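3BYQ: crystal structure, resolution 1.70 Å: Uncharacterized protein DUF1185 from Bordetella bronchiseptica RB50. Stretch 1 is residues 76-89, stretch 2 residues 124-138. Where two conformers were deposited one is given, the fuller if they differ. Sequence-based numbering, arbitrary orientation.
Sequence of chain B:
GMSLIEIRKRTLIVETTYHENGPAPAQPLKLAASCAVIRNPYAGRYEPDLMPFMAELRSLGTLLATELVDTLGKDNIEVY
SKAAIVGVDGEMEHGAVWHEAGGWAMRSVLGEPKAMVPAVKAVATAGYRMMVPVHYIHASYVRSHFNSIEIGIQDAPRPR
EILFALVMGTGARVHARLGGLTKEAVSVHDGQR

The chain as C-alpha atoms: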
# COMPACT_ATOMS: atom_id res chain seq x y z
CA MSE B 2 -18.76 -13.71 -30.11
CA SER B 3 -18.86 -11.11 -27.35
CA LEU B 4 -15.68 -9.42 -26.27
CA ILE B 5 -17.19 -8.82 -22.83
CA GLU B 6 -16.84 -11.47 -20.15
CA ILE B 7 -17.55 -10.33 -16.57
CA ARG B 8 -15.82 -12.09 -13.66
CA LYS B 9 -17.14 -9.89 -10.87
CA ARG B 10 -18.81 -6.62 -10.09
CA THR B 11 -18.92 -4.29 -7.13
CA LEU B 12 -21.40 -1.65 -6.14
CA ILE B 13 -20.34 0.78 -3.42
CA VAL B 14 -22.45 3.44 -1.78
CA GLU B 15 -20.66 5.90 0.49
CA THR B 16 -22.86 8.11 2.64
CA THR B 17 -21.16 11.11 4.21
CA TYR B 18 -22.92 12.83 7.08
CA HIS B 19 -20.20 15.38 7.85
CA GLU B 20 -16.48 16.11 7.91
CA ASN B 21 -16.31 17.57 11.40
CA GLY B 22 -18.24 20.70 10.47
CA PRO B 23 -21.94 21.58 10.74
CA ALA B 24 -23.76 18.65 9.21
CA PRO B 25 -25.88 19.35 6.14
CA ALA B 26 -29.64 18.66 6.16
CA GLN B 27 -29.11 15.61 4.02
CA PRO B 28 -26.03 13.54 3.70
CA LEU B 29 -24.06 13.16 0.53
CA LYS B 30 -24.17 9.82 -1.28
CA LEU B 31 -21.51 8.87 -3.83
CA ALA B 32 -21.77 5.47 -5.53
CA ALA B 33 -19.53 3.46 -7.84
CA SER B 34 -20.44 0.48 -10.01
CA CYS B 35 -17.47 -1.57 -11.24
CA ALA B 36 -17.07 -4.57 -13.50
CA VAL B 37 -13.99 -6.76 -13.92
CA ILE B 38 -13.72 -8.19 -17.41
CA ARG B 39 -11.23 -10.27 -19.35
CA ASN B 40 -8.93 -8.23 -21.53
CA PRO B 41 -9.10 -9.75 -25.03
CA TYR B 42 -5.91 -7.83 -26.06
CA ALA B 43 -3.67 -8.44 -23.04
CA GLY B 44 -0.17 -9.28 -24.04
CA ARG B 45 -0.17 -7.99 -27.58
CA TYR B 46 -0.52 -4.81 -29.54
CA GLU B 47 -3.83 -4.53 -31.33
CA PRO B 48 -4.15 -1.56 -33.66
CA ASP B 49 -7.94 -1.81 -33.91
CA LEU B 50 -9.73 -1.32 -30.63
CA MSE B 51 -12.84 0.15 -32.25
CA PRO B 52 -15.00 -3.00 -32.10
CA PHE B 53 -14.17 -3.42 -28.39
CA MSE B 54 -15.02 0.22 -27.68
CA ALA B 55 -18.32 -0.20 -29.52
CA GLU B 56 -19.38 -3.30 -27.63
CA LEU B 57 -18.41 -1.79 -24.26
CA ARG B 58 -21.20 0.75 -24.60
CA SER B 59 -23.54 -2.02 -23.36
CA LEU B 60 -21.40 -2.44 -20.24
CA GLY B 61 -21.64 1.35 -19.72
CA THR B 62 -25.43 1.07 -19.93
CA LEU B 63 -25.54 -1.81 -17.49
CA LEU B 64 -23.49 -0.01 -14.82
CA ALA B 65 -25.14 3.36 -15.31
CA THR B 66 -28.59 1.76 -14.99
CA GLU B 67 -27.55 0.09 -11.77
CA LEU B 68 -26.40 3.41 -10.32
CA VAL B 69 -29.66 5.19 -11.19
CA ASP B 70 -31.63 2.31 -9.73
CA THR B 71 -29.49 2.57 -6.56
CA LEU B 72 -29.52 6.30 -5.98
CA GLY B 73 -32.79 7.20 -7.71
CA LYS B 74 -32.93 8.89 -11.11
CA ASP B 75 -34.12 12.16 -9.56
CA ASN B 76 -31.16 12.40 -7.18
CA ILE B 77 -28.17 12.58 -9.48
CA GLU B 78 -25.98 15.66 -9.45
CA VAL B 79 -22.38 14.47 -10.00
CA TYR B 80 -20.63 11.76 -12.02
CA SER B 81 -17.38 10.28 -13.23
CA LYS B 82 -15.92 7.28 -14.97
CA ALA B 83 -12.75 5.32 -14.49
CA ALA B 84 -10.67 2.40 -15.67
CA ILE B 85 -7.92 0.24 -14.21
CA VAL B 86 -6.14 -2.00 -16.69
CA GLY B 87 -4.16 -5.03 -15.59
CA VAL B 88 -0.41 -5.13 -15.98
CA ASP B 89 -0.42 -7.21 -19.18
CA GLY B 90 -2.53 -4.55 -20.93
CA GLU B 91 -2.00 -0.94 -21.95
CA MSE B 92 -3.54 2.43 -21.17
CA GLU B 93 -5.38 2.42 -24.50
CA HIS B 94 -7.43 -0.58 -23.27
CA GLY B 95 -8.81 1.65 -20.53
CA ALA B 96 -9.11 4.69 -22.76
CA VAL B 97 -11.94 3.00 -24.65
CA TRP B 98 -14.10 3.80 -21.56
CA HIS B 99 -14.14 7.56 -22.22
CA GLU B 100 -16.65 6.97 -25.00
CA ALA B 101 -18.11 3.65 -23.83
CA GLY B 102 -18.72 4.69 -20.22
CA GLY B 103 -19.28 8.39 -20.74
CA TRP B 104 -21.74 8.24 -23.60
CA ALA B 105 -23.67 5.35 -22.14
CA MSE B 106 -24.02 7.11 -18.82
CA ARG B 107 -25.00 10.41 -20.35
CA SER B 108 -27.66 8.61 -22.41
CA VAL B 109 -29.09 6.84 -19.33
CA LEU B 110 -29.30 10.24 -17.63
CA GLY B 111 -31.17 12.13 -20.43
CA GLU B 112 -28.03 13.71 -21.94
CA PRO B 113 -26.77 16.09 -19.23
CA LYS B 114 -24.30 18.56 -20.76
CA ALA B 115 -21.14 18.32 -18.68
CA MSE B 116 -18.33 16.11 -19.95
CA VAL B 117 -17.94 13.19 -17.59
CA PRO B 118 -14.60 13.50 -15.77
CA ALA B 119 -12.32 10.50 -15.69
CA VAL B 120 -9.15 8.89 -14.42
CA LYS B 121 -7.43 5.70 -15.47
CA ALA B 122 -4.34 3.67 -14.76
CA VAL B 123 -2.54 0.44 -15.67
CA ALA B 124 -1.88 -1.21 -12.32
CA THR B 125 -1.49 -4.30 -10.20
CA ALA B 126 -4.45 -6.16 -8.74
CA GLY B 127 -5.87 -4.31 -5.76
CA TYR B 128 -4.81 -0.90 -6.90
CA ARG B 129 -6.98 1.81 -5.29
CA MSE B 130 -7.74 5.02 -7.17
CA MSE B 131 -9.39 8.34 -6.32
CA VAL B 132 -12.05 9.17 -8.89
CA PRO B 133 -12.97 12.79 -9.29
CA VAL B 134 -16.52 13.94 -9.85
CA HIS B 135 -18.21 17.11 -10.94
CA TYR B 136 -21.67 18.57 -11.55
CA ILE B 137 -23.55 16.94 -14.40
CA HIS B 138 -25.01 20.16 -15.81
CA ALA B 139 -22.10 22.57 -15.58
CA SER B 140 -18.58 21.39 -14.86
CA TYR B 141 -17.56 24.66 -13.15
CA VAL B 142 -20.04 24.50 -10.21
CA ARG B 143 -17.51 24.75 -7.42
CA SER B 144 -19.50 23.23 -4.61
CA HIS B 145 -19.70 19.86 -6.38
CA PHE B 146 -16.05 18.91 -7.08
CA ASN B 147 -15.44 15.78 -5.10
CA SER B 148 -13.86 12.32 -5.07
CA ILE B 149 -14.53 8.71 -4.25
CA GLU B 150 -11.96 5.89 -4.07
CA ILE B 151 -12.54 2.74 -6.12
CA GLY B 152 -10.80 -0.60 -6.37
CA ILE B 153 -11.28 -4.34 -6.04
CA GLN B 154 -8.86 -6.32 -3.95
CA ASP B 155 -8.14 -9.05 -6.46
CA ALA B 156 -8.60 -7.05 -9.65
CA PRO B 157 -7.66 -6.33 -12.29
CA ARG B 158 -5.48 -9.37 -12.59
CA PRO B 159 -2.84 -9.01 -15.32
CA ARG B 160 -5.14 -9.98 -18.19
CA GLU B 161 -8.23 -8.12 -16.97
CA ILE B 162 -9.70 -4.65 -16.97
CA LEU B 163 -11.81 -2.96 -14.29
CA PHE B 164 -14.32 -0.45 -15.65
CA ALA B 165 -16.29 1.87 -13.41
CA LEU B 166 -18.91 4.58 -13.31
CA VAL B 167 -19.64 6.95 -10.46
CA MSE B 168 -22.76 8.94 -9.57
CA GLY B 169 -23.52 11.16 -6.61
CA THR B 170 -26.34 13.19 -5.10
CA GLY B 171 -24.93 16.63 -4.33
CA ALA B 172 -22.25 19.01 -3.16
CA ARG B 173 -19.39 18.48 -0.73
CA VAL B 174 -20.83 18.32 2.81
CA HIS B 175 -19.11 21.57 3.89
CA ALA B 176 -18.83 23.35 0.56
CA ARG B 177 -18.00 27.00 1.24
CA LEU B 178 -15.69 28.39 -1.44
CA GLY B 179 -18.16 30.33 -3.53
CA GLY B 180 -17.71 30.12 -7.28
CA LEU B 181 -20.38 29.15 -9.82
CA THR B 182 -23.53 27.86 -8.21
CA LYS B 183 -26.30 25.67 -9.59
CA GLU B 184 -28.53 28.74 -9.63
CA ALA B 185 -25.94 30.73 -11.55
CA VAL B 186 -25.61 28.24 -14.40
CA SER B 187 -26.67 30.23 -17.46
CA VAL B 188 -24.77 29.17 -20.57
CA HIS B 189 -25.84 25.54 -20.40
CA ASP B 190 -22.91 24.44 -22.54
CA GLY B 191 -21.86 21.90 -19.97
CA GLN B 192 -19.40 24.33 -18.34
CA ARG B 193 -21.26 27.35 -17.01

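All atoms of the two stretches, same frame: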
# COMPACT_ATOMS: atom_id res chain seq x y z
N ASN B 76 -32.11 11.95 -8.18
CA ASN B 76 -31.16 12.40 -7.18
C ASN B 76 -29.74 12.60 -7.65
O ASN B 76 -28.86 12.84 -6.85
CB ASN B 76 -31.15 11.40 -6.04
CG ASN B 76 -32.48 11.30 -5.36
OD1 ASN B 76 -33.10 12.31 -5.04
ND2 ASN B 76 -32.93 10.08 -5.12
N ILE B 77 -29.52 12.52 -8.94
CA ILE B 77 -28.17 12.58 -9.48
C ILE B 77 -27.70 13.99 -9.80
O ILE B 77 -28.31 14.70 -10.60
CB ILE B 77 -28.04 11.72 -10.77
CG1 ILE B 77 -28.64 10.31 -10.59
CG2 ILE B 77 -26.58 11.70 -11.26
CD1 ILE B 77 -28.11 9.47 -9.44
N GLU B 78 -26.59 14.37 -9.19
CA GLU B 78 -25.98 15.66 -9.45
C GLU B 78 -24.54 15.63 -9.87
O GLU B 78 -24.10 16.58 -10.42
CB GLU B 78 -26.15 16.60 -8.26
CG GLU B 78 -27.60 16.86 -7.89
CD GLU B 78 -27.78 17.96 -6.84
OE1 GLU B 78 -26.85 18.76 -6.57
OE2 GLU B 78 -28.87 18.00 -6.28
N VAL B 79 -23.80 14.55 -9.60
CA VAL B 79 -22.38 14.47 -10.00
C VAL B 79 -22.09 13.10 -10.62
O VAL B 79 -22.79 12.13 -10.36
CB VAL B 79 -21.41 14.73 -8.81
CG1 VAL B 79 -21.60 16.15 -8.23
CG2 VAL B 79 -21.53 13.67 -7.71
N TYR B 80 -21.06 13.04 -11.45
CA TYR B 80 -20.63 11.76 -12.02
C TYR B 80 -19.16 11.75 -12.41
O TYR B 80 -18.48 12.78 -12.36
CB TYR B 80 -21.56 11.28 -13.20
CG TYR B 80 -21.79 12.21 -14.40
CD1 TYR B 80 -20.96 13.29 -14.71
CD2 TYR B 80 -22.83 11.93 -15.27
CE1 TYR B 80 -21.22 14.11 -15.86
CE2 TYR B 80 -23.05 12.70 -16.42
CZ TYR B 80 -22.27 13.78 -16.71
OH TYR B 80 -22.61 14.52 -17.84
N SER B 81 -18.71 10.55 -12.76
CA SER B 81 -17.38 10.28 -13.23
C SER B 81 -17.33 8.89 -13.82
O SER B 81 -18.26 8.10 -13.74
CB SER B 81 -16.35 10.38 -12.10
OG SER B 81 -15.02 10.40 -12.63
N LYS B 82 -16.16 8.59 -14.36
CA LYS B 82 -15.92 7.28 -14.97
C LYS B 82 -14.47 6.96 -14.79
O LYS B 82 -13.63 7.85 -14.72
CB LYS B 82 -16.28 7.30 -16.46
CG LYS B 82 -15.45 8.25 -17.33
CD LYS B 82 -16.13 8.62 -18.66
CE LYS B 82 -15.35 9.71 -19.35
NZ LYS B 82 -15.98 10.27 -20.56
N ALA B 83 -14.15 5.68 -14.73
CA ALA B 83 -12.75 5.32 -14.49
C ALA B 83 -12.43 3.94 -14.98
O ALA B 83 -13.31 3.11 -15.21
CB ALA B 83 -12.43 5.45 -13.00
N ALA B 84 -11.15 3.72 -15.21
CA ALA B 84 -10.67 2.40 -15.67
C ALA B 84 -9.33 2.04 -15.06
O ALA B 84 -8.46 2.87 -14.94
CB ALA B 84 -10.54 2.35 -17.18
N ILE B 85 -9.19 0.78 -14.69
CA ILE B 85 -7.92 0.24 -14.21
C ILE B 85 -7.64 -1.01 -15.05
O ILE B 85 -8.36 -2.02 -14.99
CB ILE B 85 -7.89 -0.13 -12.70
CG1 ILE B 85 -8.48 1.00 -11.87
CG2 ILE B 85 -6.40 -0.48 -12.26
CD1 ILE B 85 -8.60 0.73 -10.40
N VAL B 86 -6.53 -0.94 -15.78
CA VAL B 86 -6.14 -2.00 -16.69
C VAL B 86 -5.07 -2.83 -15.99
O VAL B 86 -4.22 -2.30 -15.30
CB VAL B 86 -5.60 -1.46 -18.05
CG1 VAL B 86 -5.27 -2.61 -19.02
CG2 VAL B 86 -6.62 -0.47 -18.68
N GLY B 87 -5.15 -4.14 -16.17
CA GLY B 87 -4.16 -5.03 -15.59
C GLY B 87 -2.81 -4.88 -16.23
O GLY B 87 -2.68 -4.34 -17.37
N VAL B 88 -1.79 -5.41 -15.55
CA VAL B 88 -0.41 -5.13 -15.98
C VAL B 88 0.01 -5.69 -17.32
O VAL B 88 1.01 -5.22 -17.87
CB VAL B 88 0.68 -5.49 -14.94
CG1 VAL B 88 0.61 -4.59 -13.75
CG2 VAL B 88 0.66 -6.96 -14.57
N ASP B 89 -0.71 -6.68 -17.84
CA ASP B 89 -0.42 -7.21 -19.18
C ASP B 89 -1.12 -6.43 -20.30
O ASP B 89 -0.97 -6.77 -21.46
CB ASP B 89 -0.75 -8.71 -19.28
CG ASP B 89 0.23 -9.59 -18.54
OD1 ASP B 89 1.18 -9.09 -17.88
OD2 ASP B 89 0.03 -10.83 -18.61
N ALA B 124 -2.34 -0.96 -13.68
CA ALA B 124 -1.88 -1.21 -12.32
C ALA B 124 -2.02 -2.67 -11.93
O ALA B 124 -2.59 -3.46 -12.62
CB ALA B 124 -2.70 -0.37 -11.35
N THR B 125 -1.43 -2.96 -10.79
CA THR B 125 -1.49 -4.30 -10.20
C THR B 125 -2.86 -4.53 -9.55
O THR B 125 -3.61 -3.60 -9.26
CB THR B 125 -0.43 -4.49 -9.13
OG1 THR B 125 -0.62 -3.50 -8.13
CG2 THR B 125 0.95 -4.35 -9.73
N ALA B 126 -3.20 -5.79 -9.38
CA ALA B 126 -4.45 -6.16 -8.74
C ALA B 126 -4.47 -5.51 -7.36
O ALA B 126 -3.48 -5.50 -6.65
CB ALA B 126 -4.58 -7.70 -8.60
N GLY B 127 -5.63 -4.97 -7.02
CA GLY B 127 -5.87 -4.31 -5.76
C GLY B 127 -5.61 -2.84 -5.73
O GLY B 127 -5.83 -2.20 -4.71
N TYR B 128 -5.10 -2.31 -6.83
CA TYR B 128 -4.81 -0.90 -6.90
C TYR B 128 -6.08 -0.09 -6.57
O TYR B 128 -7.16 -0.38 -7.07
CB TYR B 128 -4.31 -0.52 -8.29
CG TYR B 128 -3.83 0.91 -8.40
CD1 TYR B 128 -2.68 1.29 -7.74
CD2 TYR B 128 -4.50 1.87 -9.17
CE1 TYR B 128 -2.20 2.58 -7.84
CE2 TYR B 128 -4.03 3.20 -9.23
CZ TYR B 128 -2.88 3.52 -8.56
OH TYR B 128 -2.31 4.80 -8.54
N ARG B 129 -5.90 0.91 -5.72
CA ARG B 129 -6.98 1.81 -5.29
C ARG B 129 -6.79 3.15 -5.96
O ARG B 129 -5.67 3.64 -6.00
CB ARG B 129 -6.89 2.08 -3.80
CG ARG B 129 -6.73 0.90 -2.88
CD ARG B 129 -7.92 0.05 -2.84
NE ARG B 129 -9.17 0.73 -2.52
CZ ARG B 129 -10.36 0.15 -2.61
NH1 ARG B 129 -10.45 -1.13 -2.97
NH2 ARG B 129 -11.45 0.82 -2.35
N MSE B 130 -7.86 3.76 -6.45
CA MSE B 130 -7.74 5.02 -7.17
C MSE B 130 -8.83 6.00 -6.83
O MSE B 130 -10.00 5.64 -6.80
CB MSE B 130 -7.78 4.68 -8.69
CG MSE B 130 -7.49 5.78 -9.66
SE MSE B 130 -7.24 5.08 -11.45
CE MSE B 130 -9.05 4.57 -11.82
N MSE B 131 -8.44 7.26 -6.60
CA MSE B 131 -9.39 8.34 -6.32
C MSE B 131 -10.00 8.76 -7.63
O MSE B 131 -9.28 9.07 -8.58
CB MSE B 131 -8.73 9.60 -5.73
CG MSE B 131 -8.05 9.44 -4.43
SE MSE B 131 -9.19 8.86 -3.02
CE MSE B 131 -10.48 10.28 -2.96
N VAL B 132 -11.32 8.79 -7.67
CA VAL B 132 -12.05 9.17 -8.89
C VAL B 132 -12.74 10.50 -8.71
O VAL B 132 -13.58 10.66 -7.82
CB VAL B 132 -13.11 8.09 -9.29
CG1 VAL B 132 -13.81 8.50 -10.64
CG2 VAL B 132 -12.42 6.72 -9.42
N PRO B 133 -12.40 11.48 -9.53
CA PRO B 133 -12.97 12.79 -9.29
C PRO B 133 -14.31 12.94 -9.96
O PRO B 133 -14.51 12.43 -11.05
CB PRO B 133 -11.97 13.71 -9.96
CG PRO B 133 -11.46 12.91 -11.09
CD PRO B 133 -11.35 11.53 -10.58
N VAL B 134 -15.20 13.67 -9.30
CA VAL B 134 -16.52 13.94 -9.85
C VAL B 134 -16.80 15.42 -9.95
O VAL B 134 -16.18 16.28 -9.29
CB VAL B 134 -17.69 13.30 -9.00
CG1 VAL B 134 -17.50 11.82 -8.85
CG2 VAL B 134 -17.84 13.96 -7.59
N HIS B 135 -17.72 15.75 -10.85
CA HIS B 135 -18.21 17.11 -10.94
C HIS B 135 -19.67 17.15 -11.34
O HIS B 135 -20.29 16.10 -11.63
CB HIS B 135 -17.31 18.04 -11.73
CG HIS B 135 -17.21 17.75 -13.19
ND1 HIS B 135 -16.00 17.68 -13.84
CD2 HIS B 135 -18.17 17.64 -14.15
CE1 HIS B 135 -16.21 17.49 -15.13
NE2 HIS B 135 -17.51 17.46 -15.35
N TYR B 136 -20.23 18.36 -11.27
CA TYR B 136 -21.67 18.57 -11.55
C TYR B 136 -22.04 18.22 -12.97
O TYR B 136 -21.41 18.67 -13.95
CB TYR B 136 -22.04 20.02 -11.24
CG TYR B 136 -23.49 20.40 -11.31
CD1 TYR B 136 -24.45 19.71 -10.62
CD2 TYR B 136 -23.86 21.54 -11.99
CE1 TYR B 136 -25.78 20.13 -10.66
CE2 TYR B 136 -25.16 21.97 -12.03
CZ TYR B 136 -26.12 21.26 -11.35
OH TYR B 136 -27.45 21.65 -11.39
N ILE B 137 -23.15 17.51 -13.09
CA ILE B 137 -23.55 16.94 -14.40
C ILE B 137 -24.04 17.98 -15.40
O ILE B 137 -24.05 17.70 -16.60
CB ILE B 137 -24.60 15.81 -14.26
CG1 ILE B 137 -25.97 16.28 -13.82
CG2 ILE B 137 -24.04 14.64 -13.34
CD1 ILE B 137 -26.99 15.14 -13.92
N HIS B 138 -24.42 19.16 -14.93
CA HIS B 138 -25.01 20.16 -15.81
C HIS B 138 -24.10 21.32 -16.16
O HIS B 138 -24.40 22.10 -17.08
CB HIS B 138 -26.27 20.73 -15.18
CG HIS B 138 -27.33 19.70 -14.95
ND1 HIS B 138 -27.89 18.97 -15.97
CD2 HIS B 138 -27.91 19.28 -13.81
CE1 HIS B 138 -28.79 18.14 -15.47
NE2 HIS B 138 -28.83 18.31 -14.15
O HOH W 1 -29.48 17.11 -11.37
O HOH W 2 -2.78 -6.33 -12.86

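Stretch 2 runs roughly antiparallel to stretch 1, and contact begins at Ala 124, whose N donates a hydrogen bond to Val 86 O (2.8 Å). Its carbonyl accepts from a water that also accepts a hydrogen bond from Val 88 N, while Ala 124 CB packs on Ile 85 CG2 at 3.8 Å. A type II turn from Thr 125 to Tyr 128 then carries the chain away from stretch 1.

Here the backbones stand apart, and side chains fill the space between them. Met 130, a selenomethionine, points toward stretch 1 and places CE 3.6 Å from Ile 85 CG1 and 3.7 Å from Ala 83 CB; Val 132 CG2 reaches the same Ala 83 CB at 3.8 Å.

The strands close up at Pro 133, which has no amide proton to give but whose O accepts a short hydrogen bond from Ser 81 OG (2.6 Å). Val 134 CG2 packs against Val 79 CG2 at 3.7 Å. His 135 and Tyr 80 form a hydrogen-bonded antiparallel pair: Tyr 80 N to His 135 O is 3.2 Å, whereas His 135 N to Tyr 80 O, at 3.4 Å, is weak. Finally, Ile 137 N bonds Glu 78 O (3.0 Å), and its CG2 sits over the Tyr 80 ring face, 3.4 Å from the centroid, a CH-pi contact.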